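Local coordinates for rRNA N-glycosidase (Bougainvillea spectabilis, PDB 3CTK), which belongs to the ribosome-inactivating proteins, plant toxins that share a compact fold of a mixed beta sheet packed against a cluster of helices, at residues 67-72 against 196-201; 115-120 against 154-159; 123-128 against 190-195; 219-224 against 229-234. One frame throughout, in Å; residues are numbered along the deposited sequence.

Overall arrangement
Contact 2 (115-120 with 154-159) and contact 3 (123-128 with 190-195) are the closest pair, with centres about 11 Å apart; their segments alternate along the chain, and the two contacts touch where Leu128 packs on Leu157 and Ile158. Both lie in the part of the chain between the two segments of contact 1 (67-72 with 196-201), which joins the start of strand 70-78 of the six-stranded sheet to helix 198-208; its centre is about 16 Å and 15 Å from theirs. Contact 4, the hairpin 214-222 and 228-233, comes last in the chain and about 27 Å from contact 2 between centres. It packs on helices 189-196 and 198-208, which tie this C-terminal part to the main body.

Contact 1: 67-72 against 196-201; sequences TDVYVV and NNWGDI
Asp68 and Trp198 face each other across a wide backbone gap, the nearest CA atoms, those of Asp68 and Gly199, lying 9.2 Å apart. One side belongs to the turn leading into strand 70-78, the other to the first turn of helix 198-208, and the indole of Trp198 does the bridging. With CG anti to the backbone N (chi1 -177°), the ring is carried from the helix toward the turn, and its six-membered part arrives first. CZ3 of Trp198 lies 3.4 Å from the carbonyl oxygen of Asp68, while CH2 of Trp198 meets CG2 of Val69 at 3.9 Å. The two side chains cross at about a right angle, and only the CG2 methyl of Val69 comes close to the indole. At the other end of the ring, NE1 of Trp198 donates to the carbonyl of Ile243, which helps to fix its rotation.

The turn is held from within. OD1 of Asp68 accepts from the backbone N of Tyr70 at 3.0 Å, forming an Asx turn, although the donor comes in from well above the carboxylate plane. OD2 of Asp68 then lies 3.3 Å above one face of the Tyr70 ring, toward its rim. Arg168 joins both sides: its NH2 donates to Asp68 O, and its guanidinium makes a cation-pi contact with Trp198. Tyr70, Arg168 and Trp198 thus gather where sheet and helices meet, consistent with the cleft lined by tyrosine, arginine and tryptophan in the ribosome-inactivating protein fold.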
# COMPACT_ATOMS: atom_id res chain seq x y z
N THR A 67 -2.16 -8.36 -7.83
CA THR A 67 -1.43 -9.59 -7.55
C THR A 67 -0.49 -9.45 -6.35
O THR A 67 -0.28 -10.42 -5.61
CB THR A 67 -0.61 -10.06 -8.78
OG1 THR A 67 0.44 -9.13 -9.06
CG2 THR A 67 -1.52 -10.19 -10.00
N ASP A 68 0.05 -8.26 -6.13
CA ASP A 68 0.98 -8.04 -5.03
C ASP A 68 0.75 -6.77 -4.20
O ASP A 68 1.54 -6.45 -3.32
CB ASP A 68 2.42 -8.01 -5.58
CG ASP A 68 2.58 -7.05 -6.75
OD1 ASP A 68 1.76 -6.12 -6.87
OD2 ASP A 68 3.53 -7.22 -7.54
N VAL A 69 -0.35 -6.08 -4.49
CA VAL A 69 -0.72 -4.84 -3.80
C VAL A 69 0.34 -3.73 -3.96
O VAL A 69 0.45 -2.85 -3.12
CB VAL A 69 -0.99 -5.08 -2.28
CG1 VAL A 69 -1.91 -3.98 -1.73
CG2 VAL A 69 -1.60 -6.45 -2.06
N TYR A 70 1.09 -3.77 -5.06
CA TYR A 70 2.11 -2.75 -5.32
C TYR A 70 1.48 -1.54 -6.00
O TYR A 70 0.71 -1.69 -6.95
CB TYR A 70 3.19 -3.27 -6.28
CG TYR A 70 4.20 -4.24 -5.74
CD1 TYR A 70 5.32 -4.60 -6.50
CD2 TYR A 70 4.05 -4.82 -4.48
CE1 TYR A 70 6.26 -5.50 -6.03
CE2 TYR A 70 4.99 -5.74 -4.00
CZ TYR A 70 6.09 -6.07 -4.78
OH TYR A 70 7.02 -6.98 -4.33
N VAL A 71 1.81 -0.34 -5.53
CA VAL A 71 1.32 0.87 -6.18
C VAL A 71 2.25 1.00 -7.39
O VAL A 71 3.47 0.87 -7.25
CB VAL A 71 1.47 2.10 -5.26
CG1 VAL A 71 1.33 3.39 -6.07
CG2 VAL A 71 0.41 2.07 -4.17
N VAL A 72 1.68 1.23 -8.57
CA VAL A 72 2.50 1.35 -9.78
C VAL A 72 2.53 2.76 -10.36
O VAL A 72 3.39 3.08 -11.18
CB VAL A 72 2.03 0.36 -10.88
CG1 VAL A 72 2.22 -1.08 -10.41
CG2 VAL A 72 0.58 0.62 -11.23
N ASN A 196 8.44 -4.93 5.84
CA ASN A 196 9.59 -5.60 5.26
C ASN A 196 9.45 -7.11 5.13
O ASN A 196 10.28 -7.74 4.47
CB ASN A 196 10.86 -5.33 6.09
CG ASN A 196 11.20 -3.85 6.20
OD1 ASN A 196 10.93 -3.07 5.29
ND2 ASN A 196 11.82 -3.47 7.31
N ASN A 197 8.42 -7.69 5.74
CA ASN A 197 8.25 -9.14 5.70
C ASN A 197 6.93 -9.72 5.22
O ASN A 197 6.62 -10.87 5.52
CB ASN A 197 8.55 -9.73 7.08
CG ASN A 197 10.00 -9.57 7.49
OD1 ASN A 197 10.36 -8.62 8.18
ND2 ASN A 197 10.83 -10.50 7.06
N TRP A 198 6.15 -8.96 4.46
CA TRP A 198 4.86 -9.47 4.00
C TRP A 198 4.99 -10.79 3.24
O TRP A 198 4.25 -11.74 3.51
CB TRP A 198 4.18 -8.44 3.10
CG TRP A 198 2.82 -8.86 2.64
CD1 TRP A 198 1.75 -9.16 3.42
CD2 TRP A 198 2.38 -8.96 1.28
NE1 TRP A 198 0.65 -9.44 2.64
CE2 TRP A 198 1.01 -9.33 1.32
CE3 TRP A 198 2.99 -8.78 0.03
CZ2 TRP A 198 0.25 -9.51 0.16
CZ3 TRP A 198 2.24 -8.96 -1.12
CH2 TRP A 198 0.88 -9.33 -1.05
N GLY A 199 5.92 -10.85 2.30
CA GLY A 199 6.12 -12.06 1.52
C GLY A 199 6.48 -13.27 2.36
O GLY A 199 5.89 -14.34 2.21
N ASP A 200 7.45 -13.10 3.26
CA ASP A 200 7.89 -14.19 4.12
C ASP A 200 6.81 -14.66 5.10
O ASP A 200 6.67 -15.85 5.35
CB ASP A 200 9.15 -13.80 4.90
CG ASP A 200 10.37 -13.72 4.01
OD1 ASP A 200 10.33 -14.28 2.89
OD2 ASP A 200 11.38 -13.12 4.43
N ILE A 201 6.06 -13.71 5.66
CA ILE A 201 5.00 -14.04 6.60
C ILE A 201 3.92 -14.84 5.87
O ILE A 201 3.38 -15.81 6.40
CB ILE A 201 4.36 -12.77 7.22
CG1 ILE A 201 5.37 -12.09 8.15
CG2 ILE A 201 3.10 -13.12 7.98
CD1 ILE A 201 4.92 -10.74 8.68

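Contact 2: 115-120 against 154-159; sequences QKLVNA and KFFLIV
Leu117 and Leu157 lie at the crossing of two helices, the short helix 114-121 and the long helix 149-168. The axes of the segments come within 9.3 Å, with 133° between their N-to-C directions, so the helices run roughly against each other at a marked tilt. The closest CA atoms, 6.9 Å apart, are those of these same two leucines.

Their side chains slide past each other in opposite directions instead of meeting end to end. The CD2 methyl of Leu157 reaches beyond the end of its partner and settles against the base of that side chain, 3.6 Å from CB of Leu117, and it also touches the CD1 methyl of Leu117 at 3.9 Å. Leu157 has its CG beside the backbone N (chi1 -72°), and Leu117 has nearly the same torsion, which lets each branch pass alongside the other.

In the ribosome-inactivating protein fold this long helix runs through the interior of the molecule, and here it takes helix 114-121 on one flank while Phe155, on another, packs on helix 132-142. The second methyl of Leu117, CD2, goes to Phe156, where it meets CB at 3.9 Å. The two side chains cross at about a right angle, and the phenylalanine ring leads away from helix 114-121 to meet the ring of Tyr74 in the main sheet. Val118 adds a looser contact, its CG1 4.2 Å from CD2 of Leu157. Around this apolar seam, Phe110 covers Leu117, and Leu128 and Tyr114 close on Leu157.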
# COMPACT_ATOMS: atom_id res chain seq x y z
N GLN A 115 13.82 1.32 -0.71
CA GLN A 115 15.18 1.86 -0.76
C GLN A 115 15.31 2.98 -1.78
O GLN A 115 15.92 4.01 -1.49
CB GLN A 115 16.18 0.75 -1.08
CG GLN A 115 17.64 1.20 -1.01
CD GLN A 115 17.99 1.88 0.31
OE1 GLN A 115 17.82 3.09 0.47
NE2 GLN A 115 18.46 1.09 1.27
N LYS A 116 14.74 2.79 -2.96
CA LYS A 116 14.83 3.81 -4.00
C LYS A 116 13.96 5.01 -3.66
O LYS A 116 14.33 6.15 -3.95
CB LYS A 116 14.41 3.23 -5.35
CG LYS A 116 15.29 2.08 -5.82
CD LYS A 116 16.74 2.50 -5.95
CE LYS A 116 17.62 1.33 -6.39
NZ LYS A 116 19.05 1.72 -6.49
N LEU A 117 12.81 4.77 -3.03
CA LEU A 117 11.91 5.85 -2.65
C LEU A 117 12.51 6.75 -1.57
O LEU A 117 12.42 7.97 -1.66
CB LEU A 117 10.56 5.31 -2.17
CG LEU A 117 9.61 4.73 -3.22
CD1 LEU A 117 8.40 4.11 -2.54
CD2 LEU A 117 9.18 5.84 -4.18
N VAL A 118 13.10 6.15 -0.54
CA VAL A 118 13.69 6.96 0.53
C VAL A 118 14.89 7.74 0.01
O VAL A 118 15.14 8.87 0.45
CB VAL A 118 14.12 6.10 1.74
CG1 VAL A 118 12.91 5.37 2.32
CG2 VAL A 118 15.20 5.12 1.35
N ASN A 119 15.63 7.15 -0.93
CA ASN A 119 16.79 7.83 -1.50
C ASN A 119 16.36 9.06 -2.29
O ASN A 119 17.07 10.07 -2.33
CB ASN A 119 17.58 6.89 -2.41
CG ASN A 119 18.45 5.91 -1.64
OD1 ASN A 119 18.54 5.99 -0.41
ND2 ASN A 119 19.10 4.99 -2.35
N ALA A 120 15.21 8.98 -2.94
CA ALA A 120 14.70 10.09 -3.73
C ALA A 120 14.03 11.14 -2.84
O ALA A 120 14.16 12.34 -3.08
CB ALA A 120 13.71 9.58 -4.78
N LYS A 154 7.98 11.36 -1.67
CA LYS A 154 7.38 11.50 -0.34
C LYS A 154 5.92 11.08 -0.38
O LYS A 154 5.43 10.40 0.52
CB LYS A 154 7.50 12.95 0.15
CG LYS A 154 8.92 13.36 0.49
CD LYS A 154 9.02 14.82 0.91
CE LYS A 154 8.28 15.10 2.21
NZ LYS A 154 6.80 14.86 2.10
N PHE A 155 5.22 11.48 -1.44
CA PHE A 155 3.81 11.11 -1.60
C PHE A 155 3.69 9.58 -1.64
O PHE A 155 2.85 9.00 -0.95
CB PHE A 155 3.25 11.71 -2.88
CG PHE A 155 1.96 11.07 -3.33
CD1 PHE A 155 0.79 11.24 -2.58
CD2 PHE A 155 1.92 10.28 -4.47
CE1 PHE A 155 -0.39 10.62 -2.97
CE2 PHE A 155 0.73 9.65 -4.87
CZ PHE A 155 -0.42 9.82 -4.11
N PHE A 156 4.51 8.93 -2.46
CA PHE A 156 4.46 7.48 -2.57
C PHE A 156 4.71 6.80 -1.22
O PHE A 156 4.00 5.88 -0.85
CB PHE A 156 5.46 6.96 -3.61
CG PHE A 156 4.96 7.03 -5.03
CD1 PHE A 156 5.62 7.80 -5.98
CD2 PHE A 156 3.81 6.33 -5.41
CE1 PHE A 156 5.15 7.86 -7.29
CE2 PHE A 156 3.34 6.39 -6.72
CZ PHE A 156 4.01 7.15 -7.66
N LEU A 157 5.71 7.27 -0.49
CA LEU A 157 6.02 6.68 0.81
C LEU A 157 4.82 6.74 1.75
O LEU A 157 4.51 5.78 2.45
CB LEU A 157 7.22 7.38 1.45
CG LEU A 157 8.57 7.07 0.80
CD1 LEU A 157 9.66 7.97 1.36
CD2 LEU A 157 8.90 5.61 1.04
N ILE A 158 4.13 7.88 1.76
CA ILE A 158 2.98 8.05 2.63
C ILE A 158 1.78 7.21 2.18
O ILE A 158 1.21 6.46 2.97
CB ILE A 158 2.57 9.54 2.73
CG1 ILE A 158 3.73 10.34 3.33
CG2 ILE A 158 1.30 9.68 3.58
CD1 ILE A 158 3.51 11.85 3.33
N VAL A 159 1.42 7.31 0.90
CA VAL A 159 0.26 6.57 0.41
C VAL A 159 0.45 5.05 0.40
O VAL A 159 -0.50 4.31 0.67
CB VAL A 159 -0.15 7.06 -1.01
CG1 VAL A 159 0.72 6.41 -2.08
CG2 VAL A 159 -1.63 6.76 -1.25

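Contact 3: 123-128 against 190-195; sequences VDRKDL and KVLNLE
Arg125 and Glu195 form a salt bridge between the loop following helix 114-121 and the C-terminal end of helix 189-196. NH1 of Arg125 donates to OE1 of Glu195 at 2.9 Å, with an N-H...O angle of 154°. The acceptor lies close to the guanidinium plane and is met almost end-on along its C-O bond. The two flat groups are nearly coplanar, 19° apart, yet the bond is made by one nitrogen and one oxygen. The arginine chain, bent at chi3 (-76°), slides past the glutamate in the opposite direction, which also brings CD of Arg125 within 3.5 Å of OE1 of Glu195. CB of Glu195 sits at the guanidinium edge, 3.8 Å from NH1 of Arg125.

Other residues help to position the guanidinium. NH2 of Arg125 bonds to OD1 of Asn196, the residue following the glutamate, and Tyr114 makes a cation-pi contact with the same group. On the loop side, a backbone bond from Asp127 N to Asp124 O, 2.9 Å long, closes the turn from which the arginine springs.

Outward from the charges, the packing passes to Leu192, one turn back along the helix. Its CD2 methyl rests 4.0 Å from CB of Lys126, whereas the lysine's amine leads away to a long salt bridge with Asp127. Glu195 is buried, whereas Leu192 is partly exposed and Lys126 lies at the surface. The buried carboxylate oxygen OE1 is thus gripped by an arginine whose other terminal nitrogen holds Asn196, so that one guanidinium joins the loop to the end of the helix.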
# COMPACT_ATOMS: atom_id res chain seq x y z
N VAL A 123 14.45 11.14 2.95
CA VAL A 123 13.96 10.95 4.31
C VAL A 123 13.54 9.49 4.46
O VAL A 123 12.87 8.93 3.60
CB VAL A 123 12.75 11.86 4.62
CG1 VAL A 123 11.59 11.54 3.70
CG2 VAL A 123 12.33 11.70 6.08
N ASP A 124 13.96 8.87 5.56
CA ASP A 124 13.63 7.47 5.79
C ASP A 124 12.23 7.29 6.38
O ASP A 124 11.68 8.20 7.00
CB ASP A 124 14.67 6.83 6.71
CG ASP A 124 15.24 5.56 6.12
OD1 ASP A 124 14.47 4.60 5.91
OD2 ASP A 124 16.46 5.52 5.86
N ARG A 125 11.66 6.10 6.19
CA ARG A 125 10.32 5.79 6.70
C ARG A 125 10.11 6.12 8.17
O ARG A 125 9.07 6.64 8.56
CB ARG A 125 9.99 4.31 6.47
CG ARG A 125 9.63 3.94 5.05
CD ARG A 125 9.37 2.44 4.95
NE ARG A 125 10.62 1.67 4.97
CZ ARG A 125 10.70 0.36 5.18
NH1 ARG A 125 9.60 -0.35 5.39
NH2 ARG A 125 11.88 -0.24 5.15
N LYS A 126 11.10 5.81 9.00
CA LYS A 126 10.98 6.05 10.43
C LYS A 126 10.86 7.53 10.80
O LYS A 126 10.37 7.86 11.88
CB LYS A 126 12.18 5.45 11.18
CG LYS A 126 13.49 6.18 10.96
CD LYS A 126 14.61 5.55 11.77
CE LYS A 126 15.90 6.32 11.61
NZ LYS A 126 16.37 6.35 10.20
N ASP A 127 11.29 8.42 9.90
CA ASP A 127 11.23 9.86 10.15
C ASP A 127 10.13 10.60 9.40
O ASP A 127 9.95 11.81 9.60
CB ASP A 127 12.58 10.51 9.81
CG ASP A 127 13.73 9.91 10.57
OD1 ASP A 127 13.59 9.73 11.80
OD2 ASP A 127 14.78 9.61 9.96
N LEU A 128 9.39 9.90 8.55
CA LEU A 128 8.33 10.54 7.78
C LEU A 128 6.96 10.35 8.43
O LEU A 128 6.48 9.23 8.58
CB LEU A 128 8.31 9.98 6.35
CG LEU A 128 7.34 10.66 5.38
CD1 LEU A 128 7.72 12.12 5.21
CD2 LEU A 128 7.38 9.94 4.03
N LYS A 190 7.42 -2.14 14.76
CA LYS A 190 6.61 -3.26 14.27
C LYS A 190 6.01 -2.96 12.91
O LYS A 190 6.00 -3.82 12.03
CB LYS A 190 5.50 -3.61 15.27
CG LYS A 190 4.60 -4.75 14.79
CD LYS A 190 3.72 -5.32 15.91
CE LYS A 190 2.81 -6.41 15.35
NZ LYS A 190 2.04 -7.12 16.42
N VAL A 191 5.50 -1.75 12.74
CA VAL A 191 4.92 -1.36 11.45
C VAL A 191 5.96 -1.58 10.36
O VAL A 191 5.70 -2.24 9.35
CB VAL A 191 4.49 0.12 11.46
CG1 VAL A 191 4.06 0.54 10.06
CG2 VAL A 191 3.35 0.32 12.44
N LEU A 192 7.16 -1.05 10.57
CA LEU A 192 8.25 -1.19 9.61
C LEU A 192 8.65 -2.64 9.38
O LEU A 192 8.92 -3.04 8.24
CB LEU A 192 9.46 -0.36 10.07
CG LEU A 192 9.51 1.10 9.60
CD1 LEU A 192 8.12 1.70 9.57
CD2 LEU A 192 10.43 1.89 10.51
N ASN A 193 8.69 -3.43 10.44
CA ASN A 193 9.07 -4.84 10.33
C ASN A 193 8.08 -5.63 9.48
O ASN A 193 8.47 -6.43 8.63
CB ASN A 193 9.19 -5.47 11.72
CG ASN A 193 9.73 -6.88 11.66
OD1 ASN A 193 10.87 -7.11 11.25
ND2 ASN A 193 8.91 -7.84 12.08
N LEU A 194 6.79 -5.41 9.72
CA LEU A 194 5.75 -6.10 8.95
C LEU A 194 5.85 -5.72 7.48
O LEU A 194 5.75 -6.58 6.60
CB LEU A 194 4.36 -5.76 9.50
CG LEU A 194 4.03 -6.34 10.89
CD1 LEU A 194 2.71 -5.79 11.39
CD2 LEU A 194 3.98 -7.86 10.83
N GLU A 195 6.07 -4.44 7.21
CA GLU A 195 6.20 -3.96 5.84
C GLU A 195 7.35 -4.69 5.12
O GLU A 195 7.24 -5.02 3.94
CB GLU A 195 6.47 -2.45 5.81
CG GLU A 195 5.30 -1.59 6.26
CD GLU A 195 5.62 -0.10 6.25
OE1 GLU A 195 6.76 0.25 5.88
OE2 GLU A 195 4.74 0.71 6.62

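Contact 4: 219-224 against 229-234; sequences LQLISP and WVVNKV
Leu219 O, in the beta hairpin of strands 214-222 and 228-233, takes one straight hydrogen bond, with a weak one and a C-H...O contact beside it. The straight bond comes from N of Val231, at 2.9 Å and 171°. The CA-H of Val230 makes the C-H...O contact, with its CA 3.5 Å from Leu219 O, and N of Leu221 reaches back within its own strand in the weak bond. Leu219 N completes the first antiparallel hydrogen-bonded pair by donating to Val231 O. Two residues on, Leu221 and Trp229 exchange a second pair of bonds, each 2.9 Å long between N and O.

Leu219, Leu221, Trp229 and Val231 share one face of the hairpin. The indole of Trp229, swung to the side away from its backbone N (chi1 178°), lies alongside Leu221, and its CE3 is 3.6 Å from CB of Leu221. Val231 closes over the ring from its own strand, its CG2 methyl lying 3.6 Å above the centre of one indole face. The same methyl is 4.0 Å from CD1 of Leu221, so leucine, valine and tryptophan form one continuous apolar patch, covered by Ile237. Lys190 of helix 189-196 makes a cation-pi contact with Trp229.

On the other face, Gln220 and Val230 lie side by side, with NE2 of Gln220 3.4 Å from CG2 of Val230. Ser223 OG bonds to Asp227 N across the connecting turn. The chemistry implies a hairpin set in register by backbone bonds and packed on the neighbouring helices largely through the apolar face of Leu219, Leu221, Trp229 and Val231.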
# COMPACT_ATOMS: atom_id res chain seq x y z
N LEU A 219 9.12 -17.49 12.39
CA LEU A 219 9.29 -16.15 11.82
C LEU A 219 9.99 -15.30 12.87
O LEU A 219 9.56 -15.26 14.02
CB LEU A 219 7.94 -15.53 11.49
CG LEU A 219 7.17 -16.13 10.31
CD1 LEU A 219 5.71 -15.71 10.41
CD2 LEU A 219 7.79 -15.66 8.99
N GLN A 220 11.07 -14.63 12.48
CA GLN A 220 11.82 -13.78 13.40
C GLN A 220 11.36 -12.35 13.16
O GLN A 220 11.92 -11.65 12.31
CB GLN A 220 13.32 -13.92 13.13
CG GLN A 220 13.78 -15.36 12.96
CD GLN A 220 13.62 -16.19 14.22
OE1 GLN A 220 13.48 -17.42 14.16
NE2 GLN A 220 13.66 -15.53 15.36
N LEU A 221 10.35 -11.92 13.91
CA LEU A 221 9.80 -10.58 13.76
C LEU A 221 10.21 -9.62 14.87
O LEU A 221 11.03 -9.95 15.73
CB LEU A 221 8.27 -10.68 13.66
CG LEU A 221 7.82 -11.63 12.53
CD1 LEU A 221 6.30 -11.71 12.48
CD2 LEU A 221 8.37 -11.12 11.20
N ILE A 222 9.63 -8.42 14.85
CA ILE A 222 9.95 -7.38 15.83
C ILE A 222 8.70 -6.75 16.45
O ILE A 222 7.72 -6.48 15.76
CB ILE A 222 10.79 -6.26 15.16
CG1 ILE A 222 12.06 -6.88 14.57
CG2 ILE A 222 11.12 -5.17 16.17
CD1 ILE A 222 12.86 -5.94 13.69
N SER A 223 8.75 -6.52 17.76
CA SER A 223 7.62 -5.93 18.49
C SER A 223 7.60 -4.41 18.37
O SER A 223 8.55 -3.80 17.88
CB SER A 223 7.71 -6.29 19.98
OG SER A 223 8.70 -5.51 20.62
N PRO A 224 6.50 -3.77 18.83
CA PRO A 224 6.38 -2.31 18.76
C PRO A 224 7.50 -1.56 19.47
O PRO A 224 7.81 -0.41 19.13
CB PRO A 224 5.02 -2.05 19.40
CG PRO A 224 4.24 -3.28 19.03
CD PRO A 224 5.25 -4.38 19.29
N TRP A 229 10.47 -10.75 18.42
CA TRP A 229 9.15 -11.36 18.50
C TRP A 229 9.18 -12.60 17.62
O TRP A 229 9.01 -12.53 16.41
CB TRP A 229 8.08 -10.37 18.01
CG TRP A 229 6.67 -10.91 17.99
CD1 TRP A 229 6.11 -11.76 18.90
CD2 TRP A 229 5.65 -10.61 17.03
NE1 TRP A 229 4.79 -12.01 18.57
CE2 TRP A 229 4.48 -11.32 17.43
CE3 TRP A 229 5.60 -9.82 15.88
CZ2 TRP A 229 3.28 -11.25 16.71
CZ3 TRP A 229 4.40 -9.75 15.16
CH2 TRP A 229 3.26 -10.46 15.58
N VAL A 230 9.42 -13.75 18.25
CA VAL A 230 9.49 -15.02 17.53
C VAL A 230 8.12 -15.68 17.41
O VAL A 230 7.49 -16.03 18.40
CB VAL A 230 10.47 -15.99 18.23
CG1 VAL A 230 10.50 -17.33 17.50
CG2 VAL A 230 11.86 -15.37 18.25
N VAL A 231 7.68 -15.86 16.17
CA VAL A 231 6.38 -16.44 15.88
C VAL A 231 6.47 -17.87 15.36
O VAL A 231 7.06 -18.11 14.30
CB VAL A 231 5.63 -15.57 14.84
CG1 VAL A 231 4.32 -16.23 14.43
CG2 VAL A 231 5.37 -14.19 15.43
N ASN A 232 5.89 -18.81 16.09
CA ASN A 232 5.89 -20.21 15.68
C ASN A 232 4.48 -20.78 15.66
O ASN A 232 4.29 -22.00 15.57
CB ASN A 232 6.79 -21.06 16.59
CG ASN A 232 6.44 -20.92 18.06
OD1 ASN A 232 5.30 -20.64 18.43
ND2 ASN A 232 7.43 -21.15 18.92
N LYS A 233 3.49 -19.90 15.72
CA LYS A 233 2.09 -20.30 15.71
C LYS A 233 1.23 -19.31 14.92
O LYS A 233 1.35 -18.10 15.10
CB LYS A 233 1.56 -20.42 17.13
CG LYS A 233 1.75 -21.80 17.74
CD LYS A 233 1.54 -21.82 19.25
CE LYS A 233 0.38 -20.94 19.70
NZ LYS A 233 0.74 -19.48 19.70
N VAL A 234 0.37 -19.84 14.05
CA VAL A 234 -0.49 -18.99 13.24
C VAL A 234 -1.31 -18.03 14.10
O VAL A 234 -1.46 -16.86 13.76
CB VAL A 234 -1.46 -19.84 12.38
CG1 VAL A 234 -2.40 -18.93 11.60
CG2 VAL A 234 -0.67 -20.73 11.43